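Local coordinates for protein mRNA nuclease HepT (Shewanella oneidensis MR-1, PDB 6M6U) that acts as the bacteriostatic toxin of a type VII toxin-antitoxin system, cleaving mRNA, and is neutralized by its cognate antitoxin MntA mostly through tri-AMPylation, at residues Cys46-Ala49 against Cys50-Ile53; Ser69-Ser72 against Phe73-Leu76; Leu120-Phe123 against Glu124-Ile127. One frame throughout, in Å; residues are numbered along the deposited sequence.

Contact 1: residues Cys46-Ala49 against Cys50-Ile53; sequences CCEA and CIDI
The carboxylate of Asp52 lies flat against the carbonyl oxygen of the residue four places earlier: Glu48 O stands directly over one face, 3.0 Å from Asp52 CG and at similar distances from both carboxylate oxygens, while OD2 forms a salt bridge with Lys8. The carboxylate of Glu48 meets Ile51 with a face as well, the CD1 methyl lying above it 4.2 Å from OE2. That same OE2 makes a salt bridge with Arg97, an active-site residue by similarity, and His113 of the antitoxin MntA adds a hydrogen bond to it. The other oxygen, Glu48 OE1, is 4.2 Å from Asp52 OD1, a proximity of like charges probably eased by the basic partners. In Asp52, chi1 of -71° sets the carboxylate beside the backbone N, folded back along the helix. Glu48 O is also the acceptor for Asp52 N at 2.8 Å, so a backbone bond and a carboxylate face share one oxygen. Ile51 CG1 presses on Cys47 O at 3.1 Å, beside the regular bond from Ile51 N. This buried middle of helix 33-60 is packed by Cys46 and Cys50 against helices 3-23 and 120-131, and by Ile51 against helices 69-78 and 84-102.

Contact 2: residues Ser69-Ser72 against Phe73-Leu76; sequences SRDS and FTLL
A chi1 of -63° in Thr74 swings OG1 back along the helix to Arg70 O, which it reaches in a weak 3.4 Å hydrogen bond, and leaves CG2 trans to the backbone N. In Asp71 the first torsion is the reverse choice, CG trans to N at -168°, and this carries the carboxylate forward to the threonine, with OD2 3.9 Å from Thr74 CB. Arg70 O is approached by three donors: Thr74 N at 2.9 Å, the threonine hydroxyl, and Phe73 N in a weak, strongly bent bond. These contacts run through most of helix 69-78, a short member of the all-helical HEPN bundle. Residues ahead of them tie in too, since Asp71 OD1 accepts from Gln67 N and Ser68 OG binds Asp71 N. The hydroxyl of Thr74 has a stronger partner in Lys91 of helix 84-102, while Ser72 OG bonds to Asn55 of helix 33-60. Further along, leucine carbons lie against carbonyl oxygens: Leu75 CG is 3.3 Å from Asp71 O, and Leu76 CG is as close to Ser72 O, which also accepts from Asn58. The ring of Phe73 passes Ser69 O obliquely, with CD2 3.7 Å away.

Contact 3: residues Leu120-Phe123 against Glu124-Ile127; sequences LEDF and EQFI
Glu121 O receives the shortest hydrogen bond here, from Gln125 N at 2.6 Å, fairly straight at 160° and nearly in line with the carbonyl. Gln125 CB crowds the same oxygen at 3.2 Å, and the rest of that side chain runs on extended toward solvent. One residue earlier the helix is slacker: Glu124 N makes only a weak bond to Leu120 O, 3.5 Å long, and Glu124 CG lies alongside that oxygen before the chain bends. Asp122 O accepts from Phe126 N at 2.8 Å, whereas the carboxylate of Asp122 turns back, OD2 hydrogen-bonding to His119 ND1. The two phenylalanines take different first torsions. Phe123 holds CG beside its own N (chi1 -66°), but Phe126 has it trans to N at 177°, so the rings leave the backbone in different directions. Both reach helices 33-60 and 84-102, Phe126 on Leu90 and Phe123 on Met93. Ile127 covers Phe123 O with CG1 at 3.2 Å and packs on Ile9 and Ile12 of helix 3-23. Apolar Phe123, Phe126 and Ile127 are buried, and Glu121 and Gln125 are exposed, the pattern of an amphipathic helix packed on the core of a HEPN helical bundle.

Overall arrangement
The three contacts follow one another along the chain, each within one helix: contact 1 in helix 33-60, contact 2 in helix 69-78 and contact 3 in helix 120-131. Contact 1 is the most central, its centre about 6 Å from that of the chain, and lies about 11 Å, centre to centre, from each of the others. The centres of contacts 2 and 3 are about 16 Å apart, yet Phe73 CE1 comes within 4.3 Å of Phe126 CZ. Cys50 SG lies 3.5 Å from Phe123 CD1 of contact 3, whereas Ile51 CD1 meets Ser69 CB of contact 2 at 3.6 Å. Through Glu48, residues 46-53 also reach Arg97, probably an active-site residue, beside the bound MntA.

Contact 1: residues Cys46-Ala49 against Cys50-Ile53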
loop_
_atom_site.group_PDB
_atom_site.type_symbol
_atom_site.label_atom_id
_atom_site.label_comp_id
_atom_site.label_asym_id
_atom_site.label_seq_id
_atom_site.Cartn_x
_atom_site.Cartn_y
_atom_site.Cartn_z
ATOM N N CYS B 46 -49.867 0.020 -2.776
ATOM C CA CYS B 46 -50.340 1.380 -3.023
ATOM C C CYS B 46 -49.353 2.410 -2.493
ATOM O O CYS B 46 -49.056 3.400 -3.171
ATOM C CB CYS B 46 -51.713 1.594 -2.384
ATOM S SG CYS B 46 -53.093 0.835 -3.255
ATOM N N CYS B 47 -48.844 2.202 -1.276
ATOM C CA CYS B 47 -47.899 3.152 -0.699
ATOM C C CYS B 47 -46.609 3.201 -1.506
ATOM O O CYS B 47 -46.081 4.285 -1.779
ATOM C CB CYS B 47 -47.604 2.790 0.757
ATOM S SG CYS B 47 -48.952 3.139 1.903
ATOM N N GLU B 48 -46.091 2.037 -1.910
ATOM C CA GLU B 48 -44.846 2.018 -2.668
ATOM C C GLU B 48 -45.025 2.665 -4.034
ATOM O O GLU B 48 -44.118 3.344 -4.527
ATOM C CB GLU B 48 -44.330 0.587 -2.804
ATOM C CG GLU B 48 -43.725 0.043 -1.520
ATOM C CD GLU B 48 -42.487 0.814 -1.088
ATOM O OE1 GLU B 48 -41.679 1.198 -1.964
ATOM O OE2 GLU B 48 -42.328 1.048 0.130
ATOM N N ALA B 49 -46.190 2.481 -4.654
ATOM C CA ALA B 49 -46.439 3.146 -5.928
ATOM C C ALA B 49 -46.514 4.659 -5.752
ATOM O O ALA B 49 -46.011 5.413 -6.594
ATOM C CB ALA B 49 -47.716 2.602 -6.564
ATOM N N CYS B 50 -47.120 5.125 -4.654
ATOM C CA CYS B 50 -47.150 6.561 -4.383
ATOM C C CYS B 50 -45.759 7.098 -4.087
ATOM O O CYS B 50 -45.396 8.187 -4.547
ATOM C CB CYS B 50 -48.081 6.862 -3.211
ATOM S SG CYS B 50 -49.837 6.719 -3.585
ATOM N N ILE B 51 -44.974 6.353 -3.306
ATOM C CA ILE B 51 -43.627 6.786 -2.964
ATOM C C ILE B 51 -42.745 6.827 -4.207
ATOM O O ILE B 51 -41.931 7.744 -4.375
ATOM C CB ILE B 51 -43.048 5.868 -1.873
ATOM C CG1 ILE B 51 -43.809 6.085 -0.561
ATOM C CG2 ILE B 51 -41.551 6.117 -1.682
ATOM C CD1 ILE B 51 -43.579 5.004 0.462
ATOM N N ASP B 52 -42.903 5.852 -5.107
ATOM C CA ASP B 52 -42.102 5.843 -6.326
ATOM C C ASP B 52 -42.403 7.061 -7.189
ATOM O O ASP B 52 -41.496 7.637 -7.798
ATOM C CB ASP B 52 -42.342 4.557 -7.116
ATOM C CG ASP B 52 -41.748 3.331 -6.440
ATOM O OD1 ASP B 52 -40.989 3.489 -5.456
ATOM O OD2 ASP B 52 -42.039 2.205 -6.902
ATOM N N ILE B 53 -43.675 7.463 -7.259
ATOM C CA ILE B 53 -44.035 8.693 -7.962
ATOM C C ILE B 53 -43.338 9.886 -7.324
ATOM O O ILE B 53 -42.746 10.727 -8.011
ATOM C CB ILE B 53 -45.564 8.878 -7.967
ATOM C CG1 ILE B 53 -46.231 7.852 -8.885
ATOM C CG2 ILE B 53 -45.935 10.303 -8.357
ATOM C CD1 ILE B 53 -47.695 7.645 -8.579
#

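Contact 2: residues Ser69-Ser72 against Phe73-Leu76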
loop_
_atom_site.group_PDB
_atom_site.type_symbol
_atom_site.label_atom_id
_atom_site.label_comp_id
_atom_site.label_asym_id
_atom_site.label_seq_id
_atom_site.Cartn_x
_atom_site.Cartn_y
_atom_site.Cartn_z
ATOM N N SER B 69 -39.008 7.988 2.863
ATOM C CA SER B 69 -40.197 7.913 2.025
ATOM C C SER B 69 -41.178 9.034 2.358
ATOM O O SER B 69 -41.762 9.644 1.456
ATOM C CB SER B 69 -40.855 6.542 2.175
ATOM O OG SER B 69 -40.927 6.149 3.534
ATOM N N ARG B 70 -41.350 9.340 3.649
ATOM C CA ARG B 70 -42.240 10.430 4.041
ATOM C C ARG B 70 -41.674 11.782 3.643
ATOM O O ARG B 70 -42.406 12.651 3.159
ATOM C CB ARG B 70 -42.485 10.405 5.546
ATOM C CG ARG B 70 -43.338 9.265 6.030
ATOM C CD ARG B 70 -42.627 8.569 7.164
ATOM N NE ARG B 70 -43.553 7.918 8.079
ATOM C CZ ARG B 70 -43.176 7.070 9.027
ATOM N NH1 ARG B 70 -41.894 6.770 9.175
ATOM N NH2 ARG B 70 -44.080 6.519 9.827
ATOM N N ASP B 71 -40.374 11.987 3.869
ATOM C CA ASP B 71 -39.725 13.218 3.442
ATOM C C ASP B 71 -39.898 13.468 1.952
ATOM O O ASP B 71 -39.815 14.620 1.509
ATOM C CB ASP B 71 -38.236 13.170 3.790
ATOM C CG ASP B 71 -37.557 14.516 3.633
ATOM O OD1 ASP B 71 -36.434 14.557 3.085
ATOM O OD2 ASP B 71 -38.136 15.542 4.057
ATOM N N SER B 72 -40.144 12.414 1.169
ATOM C CA SER B 72 -40.398 12.596 -0.255
ATOM C C SER B 72 -41.749 13.254 -0.493
ATOM O O SER B 72 -41.894 14.061 -1.418
ATOM C CB SER B 72 -40.318 11.254 -0.977
ATOM O OG SER B 72 -40.262 11.446 -2.377
ATOM N N PHE B 73 -42.756 12.910 0.317
ATOM C CA PHE B 73 -44.022 13.637 0.259
ATOM C C PHE B 73 -43.862 15.048 0.804
ATOM O O PHE B 73 -44.445 15.997 0.265
ATOM C CB PHE B 73 -45.109 12.891 1.036
ATOM C CG PHE B 73 -45.485 11.571 0.438
ATOM C CD1 PHE B 73 -45.942 11.494 -0.867
ATOM C CD2 PHE B 73 -45.388 10.408 1.180
ATOM C CE1 PHE B 73 -46.292 10.280 -1.424
ATOM C CE2 PHE B 73 -45.740 9.190 0.631
ATOM C CZ PHE B 73 -46.195 9.126 -0.674
ATOM N N THR B 74 -43.080 15.202 1.877
ATOM C CA THR B 74 -42.840 16.527 2.438
ATOM C C THR B 74 -42.259 17.472 1.394
ATOM O O THR B 74 -42.697 18.622 1.279
ATOM C CB THR B 74 -41.911 16.427 3.648
ATOM O OG1 THR B 74 -42.544 15.660 4.679
ATOM C CG2 THR B 74 -41.577 17.806 4.186
ATOM N N LEU B 75 -41.287 16.998 0.605
ATOM C CA LEU B 75 -40.665 17.852 -0.404
ATOM C C LEU B 75 -41.657 18.251 -1.492
ATOM O O LEU B 75 -41.601 19.373 -2.008
ATOM C CB LEU B 75 -39.450 17.161 -1.022
ATOM C CG LEU B 75 -38.209 17.006 -0.131
ATOM C CD1 LEU B 75 -37.068 16.354 -0.905
ATOM C CD2 LEU B 75 -37.762 18.352 0.431
ATOM N N LEU B 76 -42.562 17.345 -1.872
ATOM C CA LEU B 76 -43.592 17.707 -2.844
ATOM C C LEU B 76 -44.503 18.800 -2.302
ATOM O O LEU B 76 -44.952 19.675 -3.054
ATOM C CB LEU B 76 -44.420 16.485 -3.232
ATOM C CG LEU B 76 -43.704 15.313 -3.906
ATOM C CD1 LEU B 76 -44.661 14.142 -4.041
ATOM C CD2 LEU B 76 -43.163 15.725 -5.271
#

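Contact 3: residues Leu120-Phe123 against Glu124-Ile127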
loop_
_atom_site.group_PDB
_atom_site.type_symbol
_atom_site.label_atom_id
_atom_site.label_comp_id
_atom_site.label_asym_id
_atom_site.label_seq_id
_atom_site.Cartn_x
_atom_site.Cartn_y
_atom_site.Cartn_z
ATOM N N LEU B 120 -58.956 5.513 1.325
ATOM C CA LEU B 120 -58.511 5.128 -0.009
ATOM C C LEU B 120 -58.630 6.282 -0.996
ATOM O O LEU B 120 -57.968 6.261 -2.041
ATOM C CB LEU B 120 -59.304 3.919 -0.508
ATOM C CG LEU B 120 -59.102 2.635 0.300
ATOM C CD1 LEU B 120 -59.830 1.456 -0.333
ATOM C CD2 LEU B 120 -57.614 2.335 0.457
ATOM N N GLU B 121 -59.447 7.291 -0.676
ATOM C CA GLU B 121 -59.568 8.468 -1.531
ATOM C C GLU B 121 -58.278 9.279 -1.574
ATOM O O GLU B 121 -58.046 10.006 -2.544
ATOM C CB GLU B 121 -60.722 9.352 -1.052
ATOM C CG GLU B 121 -62.077 9.015 -1.664
ATOM C CD GLU B 121 -62.742 7.803 -1.029
ATOM O OE1 GLU B 121 -63.856 7.447 -1.467
ATOM O OE2 GLU B 121 -62.162 7.210 -0.095
ATOM N N ASP B 122 -57.440 9.182 -0.534
ATOM C CA ASP B 122 -56.164 9.894 -0.542
ATOM C C ASP B 122 -55.283 9.429 -1.694
ATOM O O ASP B 122 -54.666 10.248 -2.383
ATOM C CB ASP B 122 -55.442 9.708 0.793
ATOM C CG ASP B 122 -56.210 10.299 1.962
ATOM O OD1 ASP B 122 -57.071 11.175 1.730
ATOM O OD2 ASP B 122 -55.948 9.890 3.114
ATOM N N PHE B 123 -55.216 8.114 -1.919
ATOM C CA PHE B 123 -54.502 7.589 -3.077
ATOM C C PHE B 123 -55.077 8.138 -4.376
ATOM O O PHE B 123 -54.329 8.525 -5.281
ATOM C CB PHE B 123 -54.561 6.061 -3.082
ATOM C CG PHE B 123 -53.817 5.414 -1.949
ATOM C CD1 PHE B 123 -52.532 5.817 -1.623
ATOM C CD2 PHE B 123 -54.406 4.397 -1.210
ATOM C CE1 PHE B 123 -51.845 5.219 -0.584
ATOM C CE2 PHE B 123 -53.724 3.794 -0.167
ATOM C CZ PHE B 123 -52.441 4.209 0.147
ATOM N N GLU B 124 -56.407 8.175 -4.487
ATOM C CA GLU B 124 -57.039 8.655 -5.713
ATOM C C GLU B 124 -56.878 10.162 -5.862
ATOM O O GLU B 124 -56.687 10.664 -6.977
ATOM C CB GLU B 124 -58.515 8.257 -5.725
ATOM C CG GLU B 124 -58.742 6.813 -5.310
ATOM C CD GLU B 124 -59.805 6.122 -6.136
ATOM O OE1 GLU B 124 -60.991 6.185 -5.753
ATOM O OE2 GLU B 124 -59.449 5.521 -7.172
ATOM N N GLN B 125 -56.943 10.896 -4.749
ATOM C CA GLN B 125 -56.673 12.330 -4.782
ATOM C C GLN B 125 -55.234 12.608 -5.206
ATOM O O GLN B 125 -54.972 13.539 -5.976
ATOM C CB GLN B 125 -56.965 12.934 -3.408
ATOM C CG GLN B 125 -56.908 14.450 -3.338
ATOM C CD GLN B 125 -57.201 14.972 -1.943
ATOM O OE1 GLN B 125 -57.824 14.287 -1.128
ATOM N NE2 GLN B 125 -56.746 16.187 -1.657
ATOM N N PHE B 126 -54.288 11.803 -4.717
ATOM C CA PHE B 126 -52.894 11.939 -5.131
ATOM C C PHE B 126 -52.727 11.638 -6.616
ATOM O O PHE B 126 -51.957 12.310 -7.311
ATOM C CB PHE B 126 -52.021 11.014 -4.279
ATOM C CG PHE B 126 -50.573 11.008 -4.664
ATOM C CD1 PHE B 126 -49.755 12.080 -4.355
ATOM C CD2 PHE B 126 -50.021 9.914 -5.308
ATOM C CE1 PHE B 126 -48.413 12.067 -4.698
ATOM C CE2 PHE B 126 -48.680 9.896 -5.654
ATOM C CZ PHE B 126 -47.877 10.974 -5.347
ATOM N N ILE B 127 -53.443 10.630 -7.120
ATOM C CA ILE B 127 -53.395 10.310 -8.545
ATOM C C ILE B 127 -53.866 11.496 -9.375
ATOM O O ILE B 127 -53.234 11.875 -10.369
ATOM C CB ILE B 127 -54.240 9.056 -8.840
ATOM C CG1 ILE B 127 -53.576 7.802 -8.278
ATOM C CG2 ILE B 127 -54.505 8.920 -10.336
ATOM C CD1 ILE B 127 -54.358 6.542 -8.561
#